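Local coordinates for Swi5-dependent recombination DNA repair protein 1 (PDB 3VIQ) that partners Swi5 to activate Rad51-mediated strand exchange, serving recombinational DNA repair and meiotic chromosome segregation, and is represented here by its C-terminal domain, at the interface of chains A and B. Sequence-based numbering; all coordinates share one arbitrary frame. Chains: chain A, Swi5-dependent recombination DNA repair protein 1; chain B, Mating-type switching protein swi5.

Contact 1: the interface of chains A and B. Residues chain A 25-26, 28-29; chain B 28, 36-37, 40.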
ATOM      1  N   THR A  25      -4.125   7.852  17.423  1.00 42.95           N
ATOM      2  CA  THR A  25      -4.347   8.391  16.105  1.00 43.46           C
ATOM      3  C   THR A  25      -4.129   9.913  16.058  1.00 44.69           C
ATOM      4  O   THR A  25      -3.526  10.433  15.103  1.00 44.08           O
ATOM      5  CB  THR A  25      -5.748   8.005  15.625  1.00 43.16           C
ATOM      6  OG1 THR A  25      -5.835   6.571  15.589  1.00 41.12           O
ATOM      7  CG2 THR A  25      -6.058   8.604  14.244  1.00 42.66           C
ATOM      8  N   ALA A  26      -4.588  10.622  17.086  1.00 45.45           N
ATOM      9  CA  ALA A  26      -4.447  12.079  17.132  1.00 46.44           C
ATOM     10  C   ALA A  26      -2.984  12.488  17.370  1.00 48.27           C
ATOM     11  O   ALA A  26      -2.514  13.524  16.855  1.00 48.08           O
ATOM     12  CB  ALA A  26      -5.365  12.674  18.180  1.00 45.76           C
ATOM     13  N   THR A  28      -0.411  10.581  16.265  1.00 47.64           N
ATOM     14  CA  THR A  28       0.261  10.298  15.024  1.00 47.14           C
ATOM     15  C   THR A  28      -0.005  11.415  14.020  1.00 47.84           C
ATOM     16  O   THR A  28       0.923  11.851  13.334  1.00 47.48           O
ATOM     17  CB  THR A  28      -0.163   8.969  14.468  1.00 46.32           C
ATOM     18  OG1 THR A  28       0.047   7.979  15.475  1.00 46.23           O
ATOM     19  CG2 THR A  28       0.648   8.597  13.182  1.00 45.44           C
ATOM     20  N   ALA A  29      -1.248  11.907  13.975  1.00 47.39           N
ATOM     21  CA  ALA A  29      -1.608  12.975  13.064  1.00 47.62           C
ATOM     22  C   ALA A  29      -0.742  14.199  13.314  1.00 49.17           C
ATOM     23  O   ALA A  29      -0.283  14.821  12.351  1.00 47.94           O
ATOM     24  CB  ALA A  29      -3.111  13.324  13.160  1.00 46.19           C
TER
ATOM     25  N   LEU B  28      -6.443  16.857  19.792  1.00 50.50           N
ATOM     26  CA  LEU B  28      -7.078  17.342  18.558  1.00 49.04           C
ATOM     27  C   LEU B  28      -6.880  18.830  18.336  1.00 53.89           C
ATOM     28  O   LEU B  28      -6.857  19.293  17.187  1.00 53.08           O
ATOM     29  CB  LEU B  28      -8.574  17.051  18.573  1.00 48.56           C
ATOM     30  CG  LEU B  28      -8.918  15.563  18.505  1.00 48.71           C
ATOM     31  CD1 LEU B  28     -10.432  15.357  18.570  1.00 45.56           C
ATOM     32  CD2 LEU B  28      -8.316  14.920  17.234  1.00 44.57           C
ATOM     33  N   ALA B  36      -8.175  13.362  12.378  1.00 49.90           N
ATOM     34  CA  ALA B  36      -6.853  12.760  12.484  1.00 49.56           C
ATOM     35  C   ALA B  36      -6.756  11.463  11.714  1.00 48.79           C
ATOM     36  O   ALA B  36      -5.687  11.106  11.225  1.00 46.59           O
ATOM     37  CB  ALA B  36      -6.482  12.513  13.956  1.00 42.88           C
ATOM     38  N   LYS B  37      -7.859  10.730  11.641  1.00 50.67           N
ATOM     39  CA  LYS B  37      -7.875   9.429  10.958  1.00 52.70           C
ATOM     40  C   LYS B  37      -7.647   9.580   9.451  1.00 48.94           C
ATOM     41  O   LYS B  37      -6.938   8.810   8.844  1.00 49.28           O
ATOM     42  CB  LYS B  37      -9.215   8.746  11.225  1.00 59.01           C
ATOM     43  CG  LYS B  37      -9.317   7.294  10.840  1.00 62.24           C
ATOM     44  CD  LYS B  37     -10.671   6.717  11.340  1.00 69.87           C
ATOM     45  CE  LYS B  37     -10.539   5.296  11.877  1.00 71.81           C
ATOM     46  NZ  LYS B  37      -9.564   5.219  13.004  1.00 71.66           N
ATOM     47  N   VAL B  40      -3.810  10.598   8.913  1.00 45.18           N
ATOM     48  CA  VAL B  40      -2.906   9.466   9.088  1.00 47.48           C
ATOM     49  C   VAL B  40      -3.081   8.457   7.960  1.00 51.90           C
ATOM     50  O   VAL B  40      -2.099   7.979   7.404  1.00 51.54           O
ATOM     51  CB  VAL B  40      -3.131   8.761  10.420  1.00 43.34           C
ATOM     52  CG1 VAL B  40      -2.247   7.535  10.515  1.00 40.15           C
ATOM     53  CG2 VAL B  40      -2.890   9.778  11.595  1.00 43.81           C
TER
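Helix 3-35 of Sfr1, in a stretch predicted to be coiled coil, lies here against the first turns of Swi5 helix 36-67, and also touches the end of Swi5 helix 3-29. One face of the Sfr1 helix, made of A:Thr25, A:Ala26, A:Thr28 and A:Ala29, carries the contact. At its centre the methyl of A:Ala29 points at the side of B:Ala36, its CB 3.6 Å from B:Ala36 CB and nearly as close to the CA. Alanine suits both places, because a side chain of one carbon lets the two backbones come close; the same B:Ala36 methyl also faces the main chain of A:Ala26, with CB 3.8 Å from A:Ala26 CA.

One turn further along the Swi5 helix, B:Val40 presses a branch against the Sfr1 backbone. Its CG1 is anti to the backbone N (chi1 176°), which turns CG2 towards chain A, where it sits 3.6 Å from A:Ala29 N and equally near the carbonyl oxygen of A:Thr25. CG2 also reaches A:Thr28, whose methyl CG2 lies 4.1 Å from B:Val40 CG1 too, the two side chains crossing at about a right angle. The beta-branched valine thus meets main chain with one methyl and the threonine with both.

A:Thr25 shows its methyl to Swi5: CG2 lies 3.8 Å from B:Lys37 CA, over the backbone at the start of the helix, while OG1 is turned away, beside its own backbone N (chi1 -60°). The chain of B:Lys37 leads outward and then curls back at chi4 (58°), its ammonium nitrogen staying beyond contact, so that the main chain does the touching. At the other flank B:Leu28 offers one branch, CD2 standing 3.8 Å from A:Ala26 CB. Small and branched apolar groups therefore let the Sfr1 helix sit against both Swi5 helices, helping to hold the heterodimer together.

Contact 2: the interface of chains A and B. Residues chain A 26, 29-30, 33; chain B 30-31, 36, 39.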
ATOM      1  N   ALA A  26      -4.588  10.622  17.086  1.00 45.45           N
ATOM      2  CA  ALA A  26      -4.447  12.079  17.132  1.00 46.44           C
ATOM      3  C   ALA A  26      -2.984  12.488  17.370  1.00 48.27           C
ATOM      4  O   ALA A  26      -2.514  13.524  16.855  1.00 48.08           O
ATOM      5  CB  ALA A  26      -5.365  12.674  18.180  1.00 45.76           C
ATOM      6  N   ALA A  29      -1.248  11.907  13.975  1.00 47.39           N
ATOM      7  CA  ALA A  29      -1.608  12.975  13.064  1.00 47.62           C
ATOM      8  C   ALA A  29      -0.742  14.199  13.314  1.00 49.17           C
ATOM      9  O   ALA A  29      -0.283  14.821  12.351  1.00 47.94           O
ATOM     10  CB  ALA A  29      -3.111  13.324  13.160  1.00 46.19           C
ATOM     11  N   ARG A  30      -0.491  14.528  14.587  1.00 50.71           N
ATOM     12  CA  ARG A  30       0.360  15.676  14.921  0.50 52.40           C
ATOM     13  C   ARG A  30       1.746  15.537  14.287  1.00 52.25           C
ATOM     14  O   ARG A  30       2.271  16.493  13.757  1.00 50.84           O
ATOM     15  CB  ARG A  30       0.501  15.871  16.434  0.50 53.18           C
ATOM     16  CG  ARG A  30       1.271  17.136  16.823  0.50 54.54           C
ATOM     17  CD  ARG A  30       1.674  17.161  18.300  0.50 55.11           C
ATOM     18  NE  ARG A  30       2.634  16.111  18.625  0.50 55.06           N
ATOM     19  CZ  ARG A  30       3.899  16.097  18.216  0.50 54.68           C
ATOM     20  NH1 ARG A  30       4.370  17.077  17.453  0.50 54.06           N
ATOM     21  NH2 ARG A  30       4.690  15.091  18.566  0.50 53.54           N
ATOM     22  N   GLU A  33       1.482  15.875  10.411  1.00 48.31           N
ATOM     23  CA  GLU A  33       1.394  17.286  10.062  1.00 48.34           C
ATOM     24  C   GLU A  33       2.751  18.017  10.193  1.00 47.92           C
ATOM     25  O   GLU A  33       3.100  18.848   9.354  1.00 45.40           O
ATOM     26  CB  GLU A  33       0.291  18.006  10.872  1.00 50.07           C
ATOM     27  CG  GLU A  33      -1.148  17.669  10.375  1.00 50.64           C
ATOM     28  CD  GLU A  33      -2.257  18.437  11.078  1.00 52.33           C
ATOM     29  OE1 GLU A  33      -1.963  19.289  11.946  1.00 53.41           O
ATOM     30  OE2 GLU A  33      -3.449  18.188  10.770  1.00 53.64           O
TER
ATOM     31  N   LYS B  30      -4.246  20.459  18.811  1.00 59.14           N
ATOM     32  CA  LYS B  30      -2.930  20.714  18.216  1.00 60.21           C
ATOM     33  C   LYS B  30      -2.870  20.466  16.708  1.00 58.73           C
ATOM     34  O   LYS B  30      -1.845  20.707  16.087  1.00 57.76           O
ATOM     35  CB  LYS B  30      -1.858  19.867  18.910  1.00 62.43           C
ATOM     36  CG  LYS B  30      -1.538  20.361  20.303  1.00 67.77           C
ATOM     37  CD  LYS B  30      -0.867  19.300  21.148  1.00 69.22           C
ATOM     38  CE  LYS B  30      -0.671  19.796  22.596  1.00 74.25           C
ATOM     39  NZ  LYS B  30      -0.258  18.689  23.521  1.00 75.69           N
ATOM     40  N   LEU B  31      -3.971  20.016  16.116  1.00 57.29           N
ATOM     41  CA  LEU B  31      -3.984  19.631  14.715  1.00 55.11           C
ATOM     42  C   LEU B  31      -4.607  20.709  13.842  1.00 57.67           C
ATOM     43  O   LEU B  31      -5.610  21.312  14.213  1.00 58.60           O
ATOM     44  CB  LEU B  31      -4.771  18.336  14.541  1.00 51.97           C
ATOM     45  CG  LEU B  31      -4.307  17.084  15.286  1.00 50.68           C
ATOM     46  CD1 LEU B  31      -5.196  15.894  14.914  1.00 46.59           C
ATOM     47  CD2 LEU B  31      -2.844  16.776  15.001  1.00 49.06           C
ATOM     48  N   ALA B  36      -8.175  13.362  12.378  1.00 49.90           N
ATOM     49  CA  ALA B  36      -6.853  12.760  12.484  1.00 49.56           C
ATOM     50  C   ALA B  36      -6.756  11.463  11.714  1.00 48.79           C
ATOM     51  O   ALA B  36      -5.687  11.106  11.225  1.00 46.59           O
ATOM     52  CB  ALA B  36      -6.482  12.513  13.956  1.00 42.88           C
ATOM     53  N   THR B  39      -6.016  12.159   8.054  1.00 49.50           N
ATOM     54  CA  THR B  39      -4.629  12.630   7.924  1.00 50.50           C
ATOM     55  C   THR B  39      -3.659  11.469   7.926  1.00 47.20           C
ATOM     56  O   THR B  39      -2.818  11.356   7.047  1.00 46.18           O
ATOM     57  CB  THR B  39      -4.262  13.543   9.092  1.00 49.26           C
ATOM     58  OG1 THR B  39      -5.089  14.696   9.018  1.00 55.18           O
ATOM     59  CG2 THR B  39      -2.791  13.948   9.052  1.00 47.05           C
TER
HETATM   60  O   HOH W   1      -4.630  15.847  11.266  1.00 50.89           O
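Between Swi5 helices 3-29 and 36-67 the chain leaves helical geometry, B:Leu31 taking an extended backbone (phi -102°, psi 139°) while it faces the still helical A:Arg30 and A:Glu33 of Sfr1. The leucine splits its two methyls over the Sfr1 helix. CD2 is set against the main chain of A:Arg30, 3.4 Å from its CA, and CD1 packs 3.7 Å from A:Ala29 CB, the methyl that also meets B:Ala36. A forked apolar side chain suits this place because it covers helix backbone and a small residue at once.

A:Arg30 contributes backbone and its CB; beyond that its chain leads away from the leucine and bends at chi3 (65°). It passes loosely by the aliphatic part of B:Lys30, with A:Arg30 CD 4.4 Å from B:Lys30 CD, and the like-charged ends stay well apart, with A:Arg30 NE 6.2 Å from B:Lys30 NZ. Long flexible chains fit such a rim, since they can lend methylenes while their charges part.

A:Glu33 crosses the B:Leu31 side chain at about a right angle, extended beyond CG, and brings OE1 to 3.4 Å from B:Leu31 CA. Its other oxygen turns towards helix 36-67, where a water links the two proteins. Replacing the glutamate with an alanine would probably cost this water its carboxylate partner and uncover the backbone of B:Leu31. B:Thr39 pairs a methyl, turned towards A:Ala29, with a hydroxyl for the water: water 1 lies 2.7 Å from A:Glu33 OE2 and 2.6 Å from B:Thr39 OG1.

Contact 1 and contact 2 are neighbouring parts of one Sfr1-Swi5 interface, the centres of their C-alpha atoms about 4 Å apart. They share A:Ala26, A:Ala29 and B:Ala36, and both draw on Sfr1 helix 3-35 and Swi5 helix 36-67. Contact 1 adds the end of Swi5 helix 3-29, whereas contact 2 adds the connecting segment and a water bridge. Together they cover adjoining faces of the Sfr1 helix where the Swi5 chain changes direction, so the small shared residues serve both patches. This probably helps to fix the angle between the two Swi5 helices within the heterodimer.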